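Heat shock protein, putative (Plasmodium falciparum, PDB 1Y6Z) is the middle domain of a putative Hsp90-family chaperone, which probably binds unfolded proteins and helps them fold at the expense of ATP. Local coordinates at residues F39-Q44 against N125-L130; I204-G209 against F241-L246. All blocks are in the same frame, centred on the assembly; numbering follows the deposited sequence.

Interaction 1 (F39-Q44 against N125-L130); sequences FNVEGQ and NKRIVL
Strand 39-41, carrying Phe-39 and Val-41, runs at 150° to helix segment 125-130, with 11.2 Å between the two short axes at closest approach, so the gap is bridged by side chains and not by backbone. Two residues apart on the strand, Phe-39 and Val-41 both direct their CB atoms at the helix. The ring of Phe-39 reaches across end-on: its CZ lies 4.3 Å from CG1 of Ile-128, which sits at the ring edge, near its plane. A long flat side chain suits this place: CA of Phe-39 and CA of Ile-128 are 9.5 Å apart, and the phenylalanine spans rather more than half of that gap, Ile-128 closing the rest. Strand 35-41 is one of the two outermost strands within this chain of the five-stranded mixed sheet in this Hsp90 middle domain, and helix 121-141 packs against that sheet; Leu-51 of the adjoining strand 47-53 touches both Phe-39 and Ile-128. Further along the strand, Val-41 meets the guanidinium group of Arg-127 over one face. With chi1 at -175°, CG1 stands beside the carbonyl carbon and CG2 beside the backbone N, which brings both methyls to the guanidinium: CG1 of Val-41 is 3.7 Å from NH1 of Arg-127, and CG2 is 3.8 Å from NH2. The arginine chain bends at chi2 (41°) on its way to the valine. Apolar contact over the flat face leaves the N-H groups in the guanidinium plane available for polar partners, and NE of Arg-127 makes a salt bridge with Glu-195 of the second subunit.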
ATOM      1  N   PHE B  39      11.910 -11.290  -4.921  1.00 26.02           N
ATOM      2  CA  PHE B  39      11.917 -10.157  -5.825  1.00 27.31           C
ATOM      3  C   PHE B  39      13.306  -9.798  -6.280  1.00 28.82           C
ATOM      4  O   PHE B  39      14.317 -10.136  -5.654  1.00 29.40           O
ATOM      5  CB  PHE B  39      11.159  -8.977  -5.196  1.00 25.33           C
ATOM      6  CG  PHE B  39      11.767  -8.427  -3.963  1.00 27.54           C
ATOM      7  CD1 PHE B  39      12.459  -7.202  -3.998  1.00 24.53           C
ATOM      8  CD2 PHE B  39      11.631  -9.086  -2.733  1.00 28.15           C
ATOM      9  CE1 PHE B  39      13.002  -6.650  -2.865  1.00 27.52           C
ATOM     10  CE2 PHE B  39      12.195  -8.533  -1.571  1.00 26.32           C
ATOM     11  CZ  PHE B  39      12.871  -7.302  -1.630  1.00 28.78           C
ATOM     12  N   ASN B  40      13.348  -9.078  -7.388  1.00 30.79           N
ATOM     13  CA  ASN B  40      14.615  -8.674  -7.991  1.00 33.44           C
ATOM     14  C   ASN B  40      14.459  -7.223  -8.351  1.00 33.93           C
ATOM     15  O   ASN B  40      13.396  -6.826  -8.861  1.00 32.07           O
ATOM     16  CB  ASN B  40      14.874  -9.502  -9.238  1.00 34.53           C
ATOM     17  CG  ASN B  40      14.991 -11.000  -8.943  1.00 37.43           C
ATOM     18  OD1 ASN B  40      15.811 -11.438  -8.122  1.00 38.88           O
ATOM     19  ND2 ASN B  40      14.155 -11.796  -9.622  1.00 42.40           N
ATOM     20  N   VAL B  41      15.463  -6.431  -8.007  1.00 35.61           N
ATOM     21  CA  VAL B  41      15.490  -5.044  -8.421  1.00 37.88           C
ATOM     22  C   VAL B  41      16.626  -4.832  -9.424  1.00 39.90           C
ATOM     23  O   VAL B  41      17.740  -5.276  -9.189  1.00 38.93           O
ATOM     24  CB  VAL B  41      15.629  -4.118  -7.220  1.00 38.32           C
ATOM     25  CG1 VAL B  41      15.542  -2.684  -7.673  1.00 37.40           C
ATOM     26  CG2 VAL B  41      14.511  -4.411  -6.226  1.00 37.07           C
ATOM     27  N   GLU B  42      16.320  -4.166 -10.543  1.00 42.81           N
ATOM     28  CA  GLU B  42      17.276  -3.999 -11.660  1.00 46.31           C
ATOM     29  C   GLU B  42      17.565  -2.504 -11.911  1.00 46.99           C
ATOM     30  O   GLU B  42      16.641  -1.737 -12.099  1.00 47.53           O
ATOM     31  CB  GLU B  42      16.713  -4.652 -12.925  1.00 46.67           C
ATOM     32  CG  GLU B  42      15.934  -5.973 -12.679  1.00 52.46           C
ATOM     33  CD  GLU B  42      14.451  -5.794 -12.263  1.00 56.98           C
ATOM     34  OE1 GLU B  42      13.713  -6.806 -12.264  1.00 56.90           O
ATOM     35  OE2 GLU B  42      14.019  -4.660 -11.925  1.00 60.77           O
ATOM     36  N   GLY B  43      18.831  -2.089 -11.850  1.00 48.52           N
ATOM     37  CA  GLY B  43      19.214  -0.683 -12.088  1.00 49.23           C
ATOM     38  C   GLY B  43      20.544  -0.352 -11.453  1.00 50.22           C
ATOM     39  O   GLY B  43      21.526  -1.076 -11.656  1.00 50.25           O
ATOM     40  N   GLN B  44      20.589   0.718 -10.660  1.00 50.70           N
ATOM     41  CA  GLN B  44      21.829   1.118 -10.028  1.00 51.38           C
ATOM     42  C   GLN B  44      22.399   0.349  -8.837  1.00 52.06           C
ATOM     43  O   GLN B  44      23.626   0.172  -8.825  1.00 52.23           O
ATOM     44  CB  GLN B  44      21.889   2.629  -9.732  1.00 52.15           C
ATOM     45  CG  GLN B  44      20.692   3.196  -9.002  1.00 52.70           C
ATOM     46  CD  GLN B  44      21.047   4.224  -7.922  1.00 53.80           C
ATOM     47  OE1 GLN B  44      20.206   4.552  -7.072  1.00 53.74           O
ATOM     48  NE2 GLN B  44      22.275   4.737  -7.954  1.00 51.32           N
ATOM     49  N   ASN B 125      17.076  -1.506   2.370  1.00 35.24           N
ATOM     50  CA  ASN B 125      16.269  -1.596   3.575  1.00 35.06           C
ATOM     51  C   ASN B 125      14.822  -1.171   3.354  1.00 34.81           C
ATOM     52  O   ASN B 125      13.886  -1.860   3.767  1.00 34.16           O
ATOM     53  CB  ASN B 125      16.877  -0.760   4.703  1.00 35.43           C
ATOM     54  CG  ASN B 125      18.202  -1.333   5.206  1.00 38.83           C
ATOM     55  OD1 ASN B 125      18.961  -0.648   5.891  1.00 42.37           O
ATOM     56  ND2 ASN B 125      18.502  -2.586   4.821  1.00 36.45           N
ATOM     57  N   LYS B 126      14.644  -0.010   2.722  1.00 33.17           N
ATOM     58  CA  LYS B 126      13.304   0.493   2.449  1.00 32.72           C
ATOM     59  C   LYS B 126      12.457  -0.445   1.591  1.00 28.49           C
ATOM     60  O   LYS B 126      11.303  -0.605   1.863  1.00 28.20           O
ATOM     61  CB  LYS B 126      13.390   1.889   1.785  1.00 33.03           C
ATOM     62  CG  LYS B 126      12.106   2.689   2.033  1.00 39.81           C
ATOM     63  CD  LYS B 126      11.956   3.845   1.039  1.00 44.71           C
ATOM     64  CE  LYS B 126      10.471   4.096   0.799  1.00 45.99           C
ATOM     65  NZ  LYS B 126      10.249   5.464   0.234  1.00 47.70           N
ATOM     66  N   ARG B 127      13.054  -1.044   0.560  1.00 27.70           N
ATOM     67  CA  ARG B 127      12.383  -1.943  -0.396  1.00 27.01           C
ATOM     68  C   ARG B 127      11.999  -3.224   0.359  1.00 26.28           C
ATOM     69  O   ARG B 127      10.941  -3.809   0.142  1.00 23.75           O
ATOM     70  CB  ARG B 127      13.385  -2.355  -1.457  1.00 28.35           C
ATOM     71  CG  ARG B 127      13.306  -1.841  -2.937  1.00 33.69           C
ATOM     72  CD  ARG B 127      12.970  -0.421  -3.148  1.00 37.92           C
ATOM     73  NE  ARG B 127      13.491   0.136  -4.431  1.00 40.74           N
ATOM     74  CZ  ARG B 127      13.160  -0.258  -5.669  1.00 42.45           C
ATOM     75  NH1 ARG B 127      13.678   0.380  -6.734  1.00 43.84           N
ATOM     76  NH2 ARG B 127      12.319  -1.270  -5.879  1.00 39.12           N
ATOM     77  N   ILE B 128      12.903  -3.669   1.215  1.00 25.21           N
ATOM     78  CA  ILE B 128      12.588  -4.835   2.053  1.00 24.34           C
ATOM     79  C   ILE B 128      11.365  -4.597   2.937  1.00 23.38           C
ATOM     80  O   ILE B 128      10.516  -5.458   3.059  1.00 22.08           O
ATOM     81  CB  ILE B 128      13.799  -5.259   2.870  1.00 25.98           C
ATOM     82  CG1 ILE B 128      14.774  -5.980   1.947  1.00 25.75           C
ATOM     83  CG2 ILE B 128      13.395  -6.257   3.985  1.00 26.56           C
ATOM     84  CD1 ILE B 128      16.017  -6.460   2.638  1.00 31.25           C
ATOM     85  N   VAL B 129      11.288  -3.450   3.605  1.00 23.40           N
ATOM     86  CA  VAL B 129      10.176  -3.187   4.520  1.00 23.61           C
ATOM     87  C   VAL B 129       8.868  -3.135   3.748  1.00 23.89           C
ATOM     88  O   VAL B 129       7.846  -3.705   4.153  1.00 21.91           O
ATOM     89  CB  VAL B 129      10.421  -1.884   5.312  1.00 24.32           C
ATOM     90  CG1 VAL B 129       9.220  -1.519   6.202  1.00 23.56           C
ATOM     91  CG2 VAL B 129      11.697  -2.021   6.088  1.00 22.55           C
ATOM     92  N   LEU B 130       8.874  -2.429   2.629  1.00 24.43           N
ATOM     93  CA  LEU B 130       7.709  -2.418   1.795  1.00 24.34           C
ATOM     94  C   LEU B 130       7.263  -3.813   1.253  1.00 23.14           C
ATOM     95  O   LEU B 130       6.057  -4.088   1.263  1.00 21.52           O
ATOM     96  CB  LEU B 130       7.805  -1.312   0.737  1.00 26.27           C
ATOM     97  CG  LEU B 130       7.994   0.067   1.462  1.00 29.55           C
ATOM     98  CD1 LEU B 130       8.083   1.285   0.490  1.00 33.15           C
ATOM     99  CD2 LEU B 130       6.997   0.390   2.662  1.00 28.96           C
TER

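Interaction 2 (I204-G209 against F241-L246)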
ATOM      1  N   ILE B 204     -12.180   5.715  18.955  1.00 34.96           N
ATOM      2  CA  ILE B 204     -11.968   4.286  19.156  1.00 33.18           C
ATOM      3  C   ILE B 204     -11.585   4.187  20.606  1.00 32.88           C
ATOM      4  O   ILE B 204     -10.650   4.868  21.037  1.00 32.98           O
ATOM      5  CB  ILE B 204     -10.776   3.750  18.258  1.00 32.58           C
ATOM      6  CG1 ILE B 204     -11.076   3.934  16.765  1.00 31.71           C
ATOM      7  CG2 ILE B 204     -10.454   2.298  18.553  1.00 31.45           C
ATOM      8  CD1 ILE B 204      -9.798   3.888  15.911  1.00 31.96           C
ATOM      9  N   TYR B 205     -12.270   3.333  21.366  1.00 32.73           N
ATOM     10  CA  TYR B 205     -11.967   3.213  22.799  1.00 33.11           C
ATOM     11  C   TYR B 205     -11.229   1.949  23.073  1.00 32.75           C
ATOM     12  O   TYR B 205     -11.458   0.977  22.395  1.00 31.28           O
ATOM     13  CB  TYR B 205     -13.249   3.246  23.646  1.00 34.98           C
ATOM     14  CG  TYR B 205     -13.971   4.563  23.511  1.00 35.77           C
ATOM     15  CD1 TYR B 205     -14.958   4.760  22.517  1.00 37.03           C
ATOM     16  CD2 TYR B 205     -13.635   5.635  24.339  1.00 39.19           C
ATOM     17  CE1 TYR B 205     -15.606   6.007  22.382  1.00 37.51           C
ATOM     18  CE2 TYR B 205     -14.272   6.867  24.225  1.00 40.15           C
ATOM     19  CZ  TYR B 205     -15.256   7.043  23.255  1.00 38.98           C
ATOM     20  OH  TYR B 205     -15.845   8.282  23.162  1.00 39.21           O
ATOM     21  N   TYR B 206     -10.353   1.967  24.075  1.00 33.44           N
ATOM     22  CA  TYR B 206      -9.802   0.738  24.633  1.00 35.65           C
ATOM     23  C   TYR B 206      -9.690   0.763  26.156  1.00 37.03           C
ATOM     24  O   TYR B 206      -9.758   1.815  26.754  1.00 37.78           O
ATOM     25  CB  TYR B 206      -8.434   0.417  24.004  1.00 36.05           C
ATOM     26  CG  TYR B 206      -7.286   1.239  24.510  1.00 34.64           C
ATOM     27  CD1 TYR B 206      -6.476   0.760  25.542  1.00 35.78           C
ATOM     28  CD2 TYR B 206      -6.979   2.460  23.935  1.00 34.24           C
ATOM     29  CE1 TYR B 206      -5.404   1.494  25.999  1.00 34.90           C
ATOM     30  CE2 TYR B 206      -5.903   3.216  24.403  1.00 37.79           C
ATOM     31  CZ  TYR B 206      -5.129   2.708  25.436  1.00 35.77           C
ATOM     32  OH  TYR B 206      -4.058   3.428  25.887  1.00 39.83           O
ATOM     33  N   ILE B 207      -9.497  -0.405  26.756  1.00 39.29           N
ATOM     34  CA  ILE B 207      -9.392  -0.530  28.231  1.00 41.76           C
ATOM     35  C   ILE B 207      -8.377  -1.586  28.696  1.00 43.40           C
ATOM     36  O   ILE B 207      -8.508  -2.775  28.359  1.00 43.46           O
ATOM     37  CB  ILE B 207     -10.782  -0.801  28.888  1.00 40.83           C
ATOM     38  CG1 ILE B 207     -10.669  -0.835  30.424  1.00 42.91           C
ATOM     39  CG2 ILE B 207     -11.453  -2.108  28.367  1.00 41.13           C
ATOM     40  CD1 ILE B 207     -11.990  -0.527  31.137  1.00 40.16           C
ATOM     41  N   SER B 208      -7.384  -1.150  29.483  1.00 46.08           N
ATOM     42  CA  SER B 208      -6.490  -2.092  30.182  1.00 48.75           C
ATOM     43  C   SER B 208      -7.280  -3.200  30.897  1.00 50.26           C
ATOM     44  O   SER B 208      -8.097  -2.934  31.807  1.00 51.04           O
ATOM     45  CB  SER B 208      -5.585  -1.360  31.179  1.00 48.77           C
ATOM     46  OG  SER B 208      -4.706  -0.448  30.525  1.00 50.34           O
ATOM     47  N   GLY B 209      -7.054  -4.436  30.456  1.00 51.82           N
ATOM     48  CA  GLY B 209      -7.684  -5.612  31.024  1.00 53.84           C
ATOM     49  C   GLY B 209      -6.629  -6.553  31.575  1.00 56.12           C
ATOM     50  O   GLY B 209      -5.422  -6.381  31.322  1.00 56.14           O
ATOM     51  N   PHE B 241       1.281  -0.333  24.979  1.00 38.87           N
ATOM     52  CA  PHE B 241       2.095   0.635  24.220  1.00 39.43           C
ATOM     53  C   PHE B 241       1.621   0.805  22.796  1.00 37.06           C
ATOM     54  O   PHE B 241       1.836   1.868  22.207  1.00 37.58           O
ATOM     55  CB  PHE B 241       3.574   0.273  24.175  1.00 41.35           C
ATOM     56  CG  PHE B 241       4.302   0.575  25.446  1.00 46.52           C
ATOM     57  CD1 PHE B 241       4.503   1.899  25.854  1.00 50.52           C
ATOM     58  CD2 PHE B 241       4.779  -0.464  26.247  1.00 52.49           C
ATOM     59  CE1 PHE B 241       5.164   2.197  27.055  1.00 52.84           C
ATOM     60  CE2 PHE B 241       5.459  -0.184  27.451  1.00 53.01           C
ATOM     61  CZ  PHE B 241       5.649   1.157  27.855  1.00 49.39           C
ATOM     62  N   CYS B 242       1.063  -0.254  22.222  1.00 35.53           N
ATOM     63  CA  CYS B 242       0.605  -0.183  20.837  1.00 34.70           C
ATOM     64  C   CYS B 242      -0.550   0.808  20.775  1.00 34.93           C
ATOM     65  O   CYS B 242      -0.537   1.792  20.019  1.00 33.14           O
ATOM     66  CB  CYS B 242       0.138  -1.549  20.336  1.00 35.19           C
ATOM     67  SG  CYS B 242      -0.612  -1.505  18.635  1.00 32.48           S
ATOM     68  N   LEU B 243      -1.546   0.511  21.594  1.00 36.13           N
ATOM     69  CA  LEU B 243      -2.762   1.356  21.659  1.00 38.02           C
ATOM     70  C   LEU B 243      -2.474   2.807  22.033  1.00 39.17           C
ATOM     71  O   LEU B 243      -2.985   3.689  21.382  1.00 41.22           O
ATOM     72  CB  LEU B 243      -3.840   0.716  22.527  1.00 36.80           C
ATOM     73  CG  LEU B 243      -4.420  -0.466  21.761  1.00 34.55           C
ATOM     74  CD1 LEU B 243      -5.156  -1.467  22.644  1.00 31.86           C
ATOM     75  CD2 LEU B 243      -5.331   0.099  20.678  1.00 30.64           C
ATOM     76  N   SER B 244      -1.590   3.048  22.995  1.00 41.34           N
ATOM     77  CA  SER B 244      -1.182   4.428  23.353  1.00 42.43           C
ATOM     78  C   SER B 244      -0.426   5.205  22.271  1.00 43.66           C
ATOM     79  O   SER B 244      -0.433   6.439  22.247  1.00 43.71           O
ATOM     80  CB  SER B 244      -0.332   4.402  24.619  1.00 43.18           C
ATOM     81  OG  SER B 244       0.810   5.234  24.394  1.00 44.83           O
ATOM     82  N   SER B 245       0.273   4.503  21.374  1.00 42.95           N
ATOM     83  CA  SER B 245       0.913   5.202  20.252  1.00 43.45           C
ATOM     84  C   SER B 245      -0.089   5.691  19.209  1.00 43.12           C
ATOM     85  O   SER B 245       0.169   6.646  18.488  1.00 43.49           O
ATOM     86  CB  SER B 245       1.930   4.284  19.559  1.00 44.00           C
ATOM     87  OG  SER B 245       2.925   3.925  20.482  1.00 44.43           O
ATOM     88  N   LEU B 246      -1.220   5.003  19.104  1.00 42.88           N
ATOM     89  CA  LEU B 246      -2.276   5.447  18.210  1.00 43.25           C
ATOM     90  C   LEU B 246      -2.961   6.639  18.862  1.00 44.61           C
ATOM     91  O   LEU B 246      -3.468   7.522  18.171  1.00 45.32           O
ATOM     92  CB  LEU B 246      -3.251   4.312  17.951  1.00 43.17           C
ATOM     93  CG  LEU B 246      -2.610   3.135  17.188  1.00 39.67           C
ATOM     94  CD1 LEU B 246      -3.559   1.975  17.159  1.00 36.55           C
ATOM     95  CD2 LEU B 246      -2.198   3.546  15.802  1.00 38.15           C
TER
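A parallel three-stranded sheet with helix 237-249 laid against it, an alpha/beta arrangement in the C-terminal part of this Hsp90 middle-domain construct, provides the setting for Tyr-206 and Leu-243. Tyr-206 lies on strand 204-208 and Leu-243 on the helix, and their CA atoms are 7.7 Å apart. CB of Leu-243 sits almost exactly over the centre of the tyrosine ring, 3.6 Å from the centroid and 7° off the ring normal, a CH-pi contact made by a methylene group. CD1 of Leu-243 covers the root of the ring, 3.9 Å from CG of Tyr-206, so the leucine spreads over the face from its middle back towards CB. A chi1 of 77° places CG of Tyr-206 between the backbone N and the carbonyl carbon, and the ring thus projects from the strand with one face under the leucine. The phenol end continues to the next residue of the helix, where OH of Tyr-206 approaches the backbone N of Ser-244 to 3.8 Å. Tyrosine suits this place because the ring packs on leucine while its hydroxyl makes a weak hydrogen bond to Glu-240. Tyr-206 also touches Val-256 and Asp-258 of strand 256-258, beside its own strand, while Cys-242 and Ser-245 of the helix pack against helix 145-164.

In the fold
Both contacts set a helix against a beta-sheet and are largely buried, yet they share no element: interaction 1 belongs to the five-stranded mixed sheet and helix 121-141, interaction 2 to the parallel three-stranded sheet and helix 237-249. They lie on opposite sides of the chain's centre, with centres 34 Å apart and nearest atoms about 16 Å apart. Interaction 1 grades from an apolar interior towards the subunit interface, so a charged residue serves both the packing and the assembly. Interaction 2 involves no other chain; one aromatic face is covered by an aliphatic side chain, and the tyrosine hydroxyl makes a weak hydrogen bond to an acid of the same helix 237-249.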